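Local coordinates for ARO (armadillo repeats only protein) (Plasmodium falciparum Santa Lucia, PDB 5EWP), which probably serves as an armadillo-repeat scaffold that binds other proteins in the translocation and attachment of rhoptries to the apical pole of the parasite, at residues Asn33-Thr38 / Ile88-Asn93; Asn93-His98 / Ala105-Leu110; Glu202-Asn207 / Leu216-Asn221. One frame throughout, in Å; residues are numbered along the deposited sequence.

Interaction 1: residues Asn33-Thr38 / Ile88-Asn93; sequences NLCSST and IAVFIN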
loop_
_atom_site.group_PDB
_atom_site.type_symbol
_atom_site.label_atom_id
_atom_site.label_comp_id
_atom_site.label_asym_id
_atom_site.label_seq_id
_atom_site.Cartn_x
_atom_site.Cartn_y
_atom_site.Cartn_z
ATOM N N ASN A 33 -8.124 -19.252 2.282
ATOM C CA ASN A 33 -8.218 -20.377 1.358
ATOM C C ASN A 33 -9.079 -20.046 0.161
ATOM O O ASN A 33 -8.851 -20.557 -0.941
ATOM C CB ASN A 33 -8.788 -21.615 2.056
ATOM C CG ASN A 33 -7.888 -22.130 3.149
ATOM O OD1 ASN A 33 -6.678 -21.917 3.114
ATOM N ND2 ASN A 33 -8.472 -22.819 4.123
ATOM N N LEU A 34 -10.080 -19.200 0.392
ATOM C CA LEU A 34 -11.040 -18.824 -0.658
ATOM C C LEU A 34 -10.505 -17.750 -1.615
ATOM O O LEU A 34 -11.089 -17.515 -2.670
ATOM C CB LEU A 34 -12.336 -18.347 -0.009
ATOM C CG LEU A 34 -13.262 -19.435 0.526
ATOM C CD1 LEU A 34 -14.386 -18.775 1.270
ATOM C CD2 LEU A 34 -13.801 -20.290 -0.636
ATOM N N CYS A 35 -9.396 -17.102 -1.260
ATOM C CA CYS A 35 -8.860 -16.063 -2.136
ATOM C C CYS A 35 -8.529 -16.591 -3.534
ATOM O O CYS A 35 -8.563 -15.840 -4.511
ATOM C CB CYS A 35 -7.617 -15.419 -1.525
ATOM S SG CYS A 35 -7.952 -14.277 -0.181
ATOM N N SER A 36 -8.224 -17.882 -3.641
ATOM C CA SER A 36 -7.904 -18.462 -4.947
ATOM C C SER A 36 -9.157 -18.771 -5.787
ATOM O O SER A 36 -9.050 -19.100 -6.966
ATOM C CB SER A 36 -7.067 -19.737 -4.772
ATOM O OG SER A 36 -7.775 -20.718 -4.037
ATOM N N SER A 37 -10.340 -18.674 -5.184
ATOM C CA SER A 37 -11.564 -19.013 -5.899
ATOM C C SER A 37 -11.782 -18.113 -7.103
ATOM O O SER A 37 -11.670 -16.898 -7.000
ATOM C CB SER A 37 -12.787 -18.922 -4.989
ATOM O OG SER A 37 -13.950 -19.170 -5.765
ATOM N N THR A 38 -12.078 -18.723 -8.247
ATOM C CA THR A 38 -12.411 -17.987 -9.460
ATOM C C THR A 38 -13.919 -17.997 -9.719
ATOM O O THR A 38 -14.379 -17.604 -10.792
ATOM C CB THR A 38 -11.670 -18.567 -10.684
ATOM O OG1 THR A 38 -12.115 -19.907 -10.919
ATOM C CG2 THR A 38 -10.171 -18.571 -10.426
ATOM N N ILE A 88 -0.468 -13.366 3.896
ATOM C CA ILE A 88 0.388 -12.415 3.195
ATOM C C ILE A 88 0.907 -13.000 1.879
ATOM O O ILE A 88 0.899 -12.320 0.854
ATOM C CB ILE A 88 1.558 -11.936 4.108
ATOM C CG1 ILE A 88 0.993 -11.016 5.194
ATOM C CG2 ILE A 88 2.616 -11.192 3.289
ATOM C CD1 ILE A 88 1.997 -10.633 6.301
ATOM N N ALA A 89 1.329 -14.270 1.892
ATOM C CA ALA A 89 1.769 -14.923 0.650
ATOM C C ALA A 89 0.624 -14.995 -0.368
ATOM O O ALA A 89 0.820 -14.791 -1.559
ATOM C CB ALA A 89 2.300 -16.323 0.938
ATOM N N VAL A 90 -0.570 -15.253 0.139
ATOM C CA VAL A 90 -1.756 -15.338 -0.703
ATOM C C VAL A 90 -2.069 -13.983 -1.358
ATOM O O VAL A 90 -2.373 -13.922 -2.548
ATOM C CB VAL A 90 -2.946 -15.856 0.108
ATOM C CG1 VAL A 90 -4.249 -15.681 -0.661
ATOM C CG2 VAL A 90 -2.733 -17.332 0.463
ATOM N N PHE A 91 -1.967 -12.890 -0.603
ATOM C CA PHE A 91 -2.179 -11.561 -1.181
ATOM C C PHE A 91 -1.096 -11.213 -2.207
ATOM O O PHE A 91 -1.375 -10.590 -3.228
ATOM C CB PHE A 91 -2.218 -10.477 -0.094
ATOM C CG PHE A 91 -3.411 -10.579 0.812
ATOM C CD1 PHE A 91 -4.681 -10.762 0.282
ATOM C CD2 PHE A 91 -3.264 -10.485 2.189
ATOM C CE1 PHE A 91 -5.788 -10.855 1.117
ATOM C CE2 PHE A 91 -4.370 -10.583 3.025
ATOM C CZ PHE A 91 -5.625 -10.769 2.487
ATOM N N ILE A 92 0.153 -11.593 -1.943
ATOM C CA ILE A 92 1.200 -11.285 -2.914
ATOM C C ILE A 92 0.926 -12.006 -4.231
ATOM O O ILE A 92 1.132 -11.457 -5.315
ATOM C CB ILE A 92 2.598 -11.640 -2.360
ATOM C CG1 ILE A 92 2.931 -10.657 -1.234
ATOM C CG2 ILE A 92 3.646 -11.534 -3.460
ATOM C CD1 ILE A 92 4.177 -11.008 -0.408
ATOM N N ASN A 93 0.372 -13.205 -4.132
ATOM C CA ASN A 93 -0.035 -13.924 -5.330
ATOM C C ASN A 93 -1.132 -13.172 -6.089
ATOM O O ASN A 93 -1.148 -13.145 -7.324
ATOM C CB ASN A 93 -0.522 -15.318 -4.960
ATOM C CG ASN A 93 -0.710 -16.193 -6.161
ATOM O OD1 ASN A 93 0.178 -16.291 -7.009
ATOM N ND2 ASN A 93 -1.866 -16.838 -6.251
#

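Interaction 2: residues Asn93-His98 / Ala105-Leu110; sequences NLLKSH and AAVVAL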
loop_
_atom_site.group_PDB
_atom_site.type_symbol
_atom_site.label_atom_id
_atom_site.label_comp_id
_atom_site.label_asym_id
_atom_site.label_seq_id
_atom_site.Cartn_x
_atom_site.Cartn_y
_atom_site.Cartn_z
ATOM N N ASN A 93 0.372 -13.205 -4.132
ATOM C CA ASN A 93 -0.035 -13.924 -5.330
ATOM C C ASN A 93 -1.132 -13.172 -6.089
ATOM O O ASN A 93 -1.148 -13.145 -7.324
ATOM C CB ASN A 93 -0.522 -15.318 -4.960
ATOM C CG ASN A 93 -0.710 -16.193 -6.161
ATOM O OD1 ASN A 93 0.178 -16.291 -7.009
ATOM N ND2 ASN A 93 -1.866 -16.838 -6.251
ATOM N N LEU A 94 -2.053 -12.553 -5.355
ATOM C CA LEU A 94 -3.124 -11.781 -6.008
ATOM C C LEU A 94 -2.552 -10.537 -6.712
ATOM O O LEU A 94 -3.079 -10.077 -7.715
ATOM C CB LEU A 94 -4.185 -11.380 -4.984
ATOM C CG LEU A 94 -5.135 -12.445 -4.431
ATOM C CD1 LEU A 94 -6.167 -11.800 -3.507
ATOM C CD2 LEU A 94 -5.837 -13.128 -5.559
ATOM N N LEU A 95 -1.448 -10.010 -6.200
ATOM C CA LEU A 95 -0.804 -8.860 -6.827
ATOM C C LEU A 95 -0.321 -9.182 -8.242
ATOM O O LEU A 95 -0.112 -8.283 -9.052
ATOM C CB LEU A 95 0.379 -8.378 -5.974
ATOM C CG LEU A 95 0.004 -7.790 -4.614
ATOM C CD1 LEU A 95 1.274 -7.440 -3.825
ATOM C CD2 LEU A 95 -0.864 -6.549 -4.783
ATOM N N LYS A 96 -0.139 -10.463 -8.530
ATOM C CA LYS A 96 0.319 -10.903 -9.854
ATOM C C LYS A 96 -0.817 -10.992 -10.866
ATOM O O LYS A 96 -0.586 -11.256 -12.060
ATOM C CB LYS A 96 0.996 -12.263 -9.745
ATOM C CG LYS A 96 2.192 -12.286 -8.806
ATOM C CD LYS A 96 2.620 -13.714 -8.529
ATOM C CE LYS A 96 3.740 -13.763 -7.494
ATOM N NZ LYS A 96 4.004 -15.156 -7.044
ATOM N N SER A 97 -2.045 -10.786 -10.393
ATOM C CA SER A 97 -3.232 -10.968 -11.241
ATOM C C SER A 97 -3.412 -9.847 -12.269
ATOM O O SER A 97 -3.015 -8.713 -12.044
ATOM C CB SER A 97 -4.498 -11.073 -10.369
ATOM O OG SER A 97 -5.671 -11.162 -11.169
ATOM N N HIS A 98 -3.984 -10.180 -13.420
ATOM C CA HIS A 98 -4.389 -9.156 -14.388
ATOM C C HIS A 98 -5.838 -8.707 -14.175
ATOM O O HIS A 98 -6.412 -7.965 -14.993
ATOM C CB HIS A 98 -4.143 -9.650 -15.811
ATOM C CG HIS A 98 -2.703 -9.552 -16.215
ATOM N ND1 HIS A 98 -2.281 -9.641 -17.526
ATOM C CD2 HIS A 98 -1.584 -9.354 -15.475
ATOM C CE1 HIS A 98 -0.968 -9.506 -17.574
ATOM N NE2 HIS A 98 -0.520 -9.332 -16.343
ATOM N N ALA A 105 -7.774 -5.399 -4.159
ATOM C CA ALA A 105 -8.139 -5.971 -2.872
ATOM C C ALA A 105 -6.890 -6.369 -2.088
ATOM O O ALA A 105 -6.822 -6.157 -0.878
ATOM C CB ALA A 105 -9.065 -7.177 -3.064
ATOM N N ALA A 106 -5.904 -6.925 -2.789
ATOM C CA ALA A 106 -4.631 -7.308 -2.163
ATOM C C ALA A 106 -3.856 -6.100 -1.656
ATOM O O ALA A 106 -3.288 -6.137 -0.570
ATOM C CB ALA A 106 -3.758 -8.120 -3.167
ATOM N N VAL A 107 -3.822 -5.030 -2.440
ATOM C CA VAL A 107 -3.170 -3.805 -1.998
ATOM C C VAL A 107 -3.859 -3.230 -0.758
ATOM O O VAL A 107 -3.192 -2.878 0.217
ATOM C CB VAL A 107 -3.158 -2.746 -3.126
ATOM C CG1 VAL A 107 -2.802 -1.371 -2.577
ATOM C CG2 VAL A 107 -2.176 -3.164 -4.218
ATOM N N VAL A 108 -5.188 -3.143 -0.787
ATOM C CA VAL A 108 -5.909 -2.650 0.389
ATOM C C VAL A 108 -5.619 -3.521 1.627
ATOM O O VAL A 108 -5.286 -2.983 2.699
ATOM C CB VAL A 108 -7.429 -2.593 0.137
ATOM C CG1 VAL A 108 -8.171 -2.247 1.439
ATOM C CG2 VAL A 108 -7.728 -1.575 -0.970
ATOM N N ALA A 109 -5.703 -4.843 1.480
ATOM C CA ALA A 109 -5.435 -5.751 2.615
ATOM C C ALA A 109 -4.027 -5.554 3.159
ATOM O O ALA A 109 -3.835 -5.410 4.368
ATOM C CB ALA A 109 -5.620 -7.217 2.221
ATOM N N LEU A 110 -3.051 -5.570 2.266
ATOM C CA LEU A 110 -1.649 -5.448 2.692
ATOM C C LEU A 110 -1.379 -4.098 3.329
ATOM O O LEU A 110 -0.598 -4.001 4.277
ATOM C CB LEU A 110 -0.704 -5.686 1.506
ATOM C CG LEU A 110 -0.661 -7.141 1.012
ATOM C CD1 LEU A 110 0.025 -7.218 -0.327
ATOM C CD2 LEU A 110 0.072 -8.049 2.015
#

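Interaction 3: residues Glu202-Asn207 / Leu216-Asn221; sequences EDFILN and LEAVKN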
loop_
_atom_site.group_PDB
_atom_site.type_symbol
_atom_site.label_atom_id
_atom_site.label_comp_id
_atom_site.label_asym_id
_atom_site.label_seq_id
_atom_site.Cartn_x
_atom_site.Cartn_y
_atom_site.Cartn_z
ATOM N N GLU A 202 11.726 11.329 3.900
ATOM C CA GLU A 202 12.426 11.587 5.149
ATOM C C GLU A 202 12.665 10.288 5.918
ATOM O O GLU A 202 13.764 10.062 6.438
ATOM C CB GLU A 202 11.641 12.577 6.013
ATOM C CG GLU A 202 11.641 13.999 5.476
ATOM C CD GLU A 202 10.947 14.977 6.408
ATOM O OE1 GLU A 202 9.971 14.573 7.076
ATOM O OE2 GLU A 202 11.378 16.151 6.470
ATOM N N ASP A 203 11.643 9.433 5.981
ATOM C CA ASP A 203 11.754 8.171 6.708
ATOM C C ASP A 203 12.758 7.222 6.076
ATOM O O ASP A 203 13.353 6.384 6.759
ATOM C CB ASP A 203 10.380 7.500 6.819
ATOM C CG ASP A 203 9.456 8.245 7.769
ATOM O OD1 ASP A 203 9.947 9.169 8.462
ATOM O OD2 ASP A 203 8.258 7.912 7.845
ATOM N N PHE A 204 12.940 7.355 4.770
ATOM C CA PHE A 204 13.963 6.611 4.050
ATOM C C PHE A 204 15.357 7.115 4.433
ATOM O O PHE A 204 16.262 6.329 4.692
ATOM C CB PHE A 204 13.761 6.749 2.534
ATOM C CG PHE A 204 14.740 5.961 1.711
ATOM C CD1 PHE A 204 14.548 4.608 1.498
ATOM C CD2 PHE A 204 15.836 6.577 1.133
ATOM C CE1 PHE A 204 15.446 3.866 0.734
ATOM C CE2 PHE A 204 16.731 5.856 0.357
ATOM C CZ PHE A 204 16.544 4.495 0.158
ATOM N N ILE A 205 15.517 8.432 4.454
ATOM C CA ILE A 205 16.829 9.035 4.689
ATOM C C ILE A 205 17.281 8.811 6.127
ATOM O O ILE A 205 18.463 8.580 6.377
ATOM C CB ILE A 205 16.814 10.551 4.383
ATOM C CG1 ILE A 205 16.603 10.793 2.885
ATOM C CG2 ILE A 205 18.110 11.233 4.863
ATOM C CD1 ILE A 205 16.135 12.194 2.561
ATOM N N LEU A 206 16.336 8.864 7.060
ATOM C CA LEU A 206 16.658 8.828 8.483
ATOM C C LEU A 206 16.551 7.437 9.097
ATOM O O LEU A 206 15.632 6.676 8.790
ATOM C CB LEU A 206 15.744 9.786 9.247
ATOM C CG LEU A 206 15.783 11.232 8.754
ATOM C CD1 LEU A 206 14.685 12.065 9.405
ATOM C CD2 LEU A 206 17.166 11.833 9.001
ATOM N N ASN A 207 17.496 7.133 9.983
ATOM C CA ASN A 207 17.390 5.983 10.871
ATOM C C ASN A 207 17.256 6.528 12.277
ATOM O O ASN A 207 18.237 6.990 12.862
ATOM C CB ASN A 207 18.605 5.062 10.750
ATOM C CG ASN A 207 18.538 3.884 11.702
ATOM O OD1 ASN A 207 17.547 3.693 12.404
ATOM N ND2 ASN A 207 19.607 3.107 11.754
ATOM N N LEU A 216 20.748 9.553 1.908
ATOM C CA LEU A 216 20.716 10.981 1.606
ATOM C C LEU A 216 21.129 11.204 0.154
ATOM O O LEU A 216 20.466 11.927 -0.590
ATOM C CB LEU A 216 21.634 11.771 2.541
ATOM C CG LEU A 216 21.617 13.277 2.258
ATOM C CD1 LEU A 216 20.286 13.893 2.682
ATOM C CD2 LEU A 216 22.780 13.965 2.955
ATOM N N GLU A 217 22.199 10.533 -0.260
ATOM C CA GLU A 217 22.722 10.697 -1.610
ATOM C C GLU A 217 21.762 10.115 -2.640
ATOM O O GLU A 217 21.618 10.648 -3.741
ATOM C CB GLU A 217 24.091 10.032 -1.743
ATOM N N ALA A 218 21.108 9.016 -2.278
ATOM C CA ALA A 218 20.126 8.396 -3.164
ATOM C C ALA A 218 19.008 9.371 -3.507
ATOM O O ALA A 218 18.610 9.499 -4.671
ATOM C CB ALA A 218 19.553 7.135 -2.526
ATOM N N VAL A 219 18.502 10.064 -2.494
ATOM C CA VAL A 219 17.398 10.983 -2.723
ATOM C C VAL A 219 17.883 12.234 -3.474
ATOM O O VAL A 219 17.149 12.812 -4.271
ATOM C CB VAL A 219 16.724 11.365 -1.394
ATOM C CG1 VAL A 219 15.592 12.358 -1.622
ATOM C CG2 VAL A 219 16.197 10.108 -0.696
ATOM N N LYS A 220 19.133 12.622 -3.243
ATOM C CA LYS A 220 19.725 13.731 -3.988
ATOM C C LYS A 220 19.832 13.379 -5.464
ATOM O O LYS A 220 19.582 14.216 -6.332
ATOM C CB LYS A 220 21.105 14.090 -3.436
ATOM C CG LYS A 220 21.074 14.887 -2.149
ATOM C CD LYS A 220 22.491 15.182 -1.658
ATOM C CE LYS A 220 22.476 16.051 -0.412
ATOM N NZ LYS A 220 23.852 16.385 0.065
ATOM N N ASN A 221 20.195 12.134 -5.748
ATOM C CA ASN A 221 20.330 11.691 -7.128
ATOM C C ASN A 221 18.972 11.349 -7.729
ATOM O O ASN A 221 18.761 10.238 -8.213
ATOM C CB ASN A 221 21.255 10.476 -7.216
ATOM C CG ASN A 221 22.670 10.784 -6.756
ATOM O OD1 ASN A 221 23.122 11.929 -6.818
ATOM N ND2 ASN A 221 23.376 9.758 -6.288
#

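Interaction 1: residues Asn33-Thr38 / Ile88-Asn93
Cys35 and Val90 mark the closest backbone approach of the two segments, with their CA atoms 7.3 Å apart. Cys35 lies within a type I beta turn from Leu34 to Ser37, closed by the backbone bond Ser37 N to Leu34 O. Residues 88-93 are helical throughout, so the contact sets a turn against the flank of a helix. It is small, burying 103 Å² in all.

Cys35 supplies nearly the whole of the 33-38 side. Its CB heads toward the helix and meets CG1 of Val90 at 3.5 Å, closer than two carbons usually pack. The sulfur also lies beside this methyl, with Cys35 SG 4.0 Å from Val90 CG1. With Val90 CG1 anti to its backbone N (chi1 168°), one branch of the valine does all the touching. Phe91 joins differently: its CB points away from the turn, yet the ring swings round to bring CE1 within 4.3 Å of Cys35 SG. This is a sulfur-aromatic contact of oblique geometry, the sulfur standing 55° off the ring normal. Cys35 thus touches an aliphatic branch and an aromatic ring, neighbours in sequence, both on the helix side.

Polar support comes from Arg102, whose NH1 is hydrogen-bonded to Cys35 O and whose NH2 makes a weak bond to Ser37 O, tethering the turn to helix 100-113. Leu66 of helix 58-70 touches both Cys35 and Phe91, while the Phe91 ring also packs on Ala109, Leu110 and Leu113. The contact therefore sits in the apolar layer shared by helices 58-70, 87-95 and 100-113, consistent with the stacked helices of an armadillo array.

Interaction 2: residues Asn93-His98 / Ala105-Leu110
Ala106 O accepts a 2.9 Å hydrogen bond from Leu110 N, one turn further along helix 100-113, and this spacing brings the side chains of Ala106 and Leu110 to the same flank, facing residues Leu94 and Leu95. Across from them Leu94 O is engaged in turn by Ser97 N at 3.0 Å. These bonds run within each segment, and the side-chain contacts between the segments are all carbon to carbon.

The two segments come nearest at Leu94 and Ala106, whose CA atoms are 6.1 Å apart. The methyl of Ala106 meets the root of the leucine rather than its branches, Ala106 CB lying 3.8 Å from Leu94 CB. Leu95 does the rest by dividing its two methyls among three partners. Its CG stands anti to the carbonyl carbon (chi1 -67°), which carries the fork across toward helix 100-113 although the CB itself starts off along the flank. Leu95 CD2 touches both Ala106 CB and Val107 CG2, 3.7 Å from each, and the leucine and valine side chains run at about a right angle to one another. The other branch goes to Leu110: Leu95 CD1 and Leu110 CD1 meet tip to tip at 3.7 Å.

Leu94 also lies on Ala63 of helix 58-70, and Val107 reaches Met144, Ala147 and Cys148 of helix 142-156, so other helices extend the interface on both segments. Consecutive helices of an armadillo array meet here through aliphatic carbon; with 201 Å² buried and no polar bond between the segments, cohesion probably rests on dispersion and the exclusion of water.

Interaction 3: residues Glu202-Asn207 / Leu216-Asn221
The side chains of Ile205 and Val219 run at about a right angle to each other, Ile205 CG1 lying 3.7 Å from Val219 CG2. The end of the isoleucine stays on the same methyl, with Ile205 CD1 3.9 Å from Val219 CG2. Phe204 passes that valine alongside, the two pointing in opposite directions, and its CD2 comes within 4.0 Å of Val219 CG2. One valine methyl therefore serves both the isoleucine and the phenylalanine. Having CG anti to its backbone N (chi1 -177°), Phe204 extends its ring across to helix 213-220, where Ala218 CB meets the ring edge near its plane, 4.2 Å from CE2. At the other end of the contact the second branch of Ile205, CG2, slants across Leu216 and approaches CD1 at 4.1 Å.

Phe204 also packs on Phe166 and Leu167 of helix 160-168, and Ile205 on Leu246 of helix 237-250. Lys163 NZ is hydrogen-bonded to the backbone O atoms of Asp203, Phe204 and Leu206, binding the end of helix 192-205. Between the two segments, however, adhesion is wholly apolar, burying 223 Å², so that its strength probably comes from van der Waals contact and the exclusion of water.

Overall arrangement
From the N terminus, the chain leaves helix 28-34, passes through helices 58-70 and 77-84, and returns in helix 87-95 to close a loop of 49 residues at interaction 1. Interaction 2 shares Asn93 and closes a hairpin of only six intervening residues onto helix 100-113. The two touch, Phe91 O against Ala106 CB and Cys35 O against Leu94 CD2. Interaction 3 closes the short two-stranded excursion between helices 192-205 and 213-220. All three stand in series, neither nested nor crossed: interactions 1 and 2 tie the N-terminal half, interaction 3 helices near the C terminus, its centre about 34 Å and 28 Å from theirs, across the chain's centre.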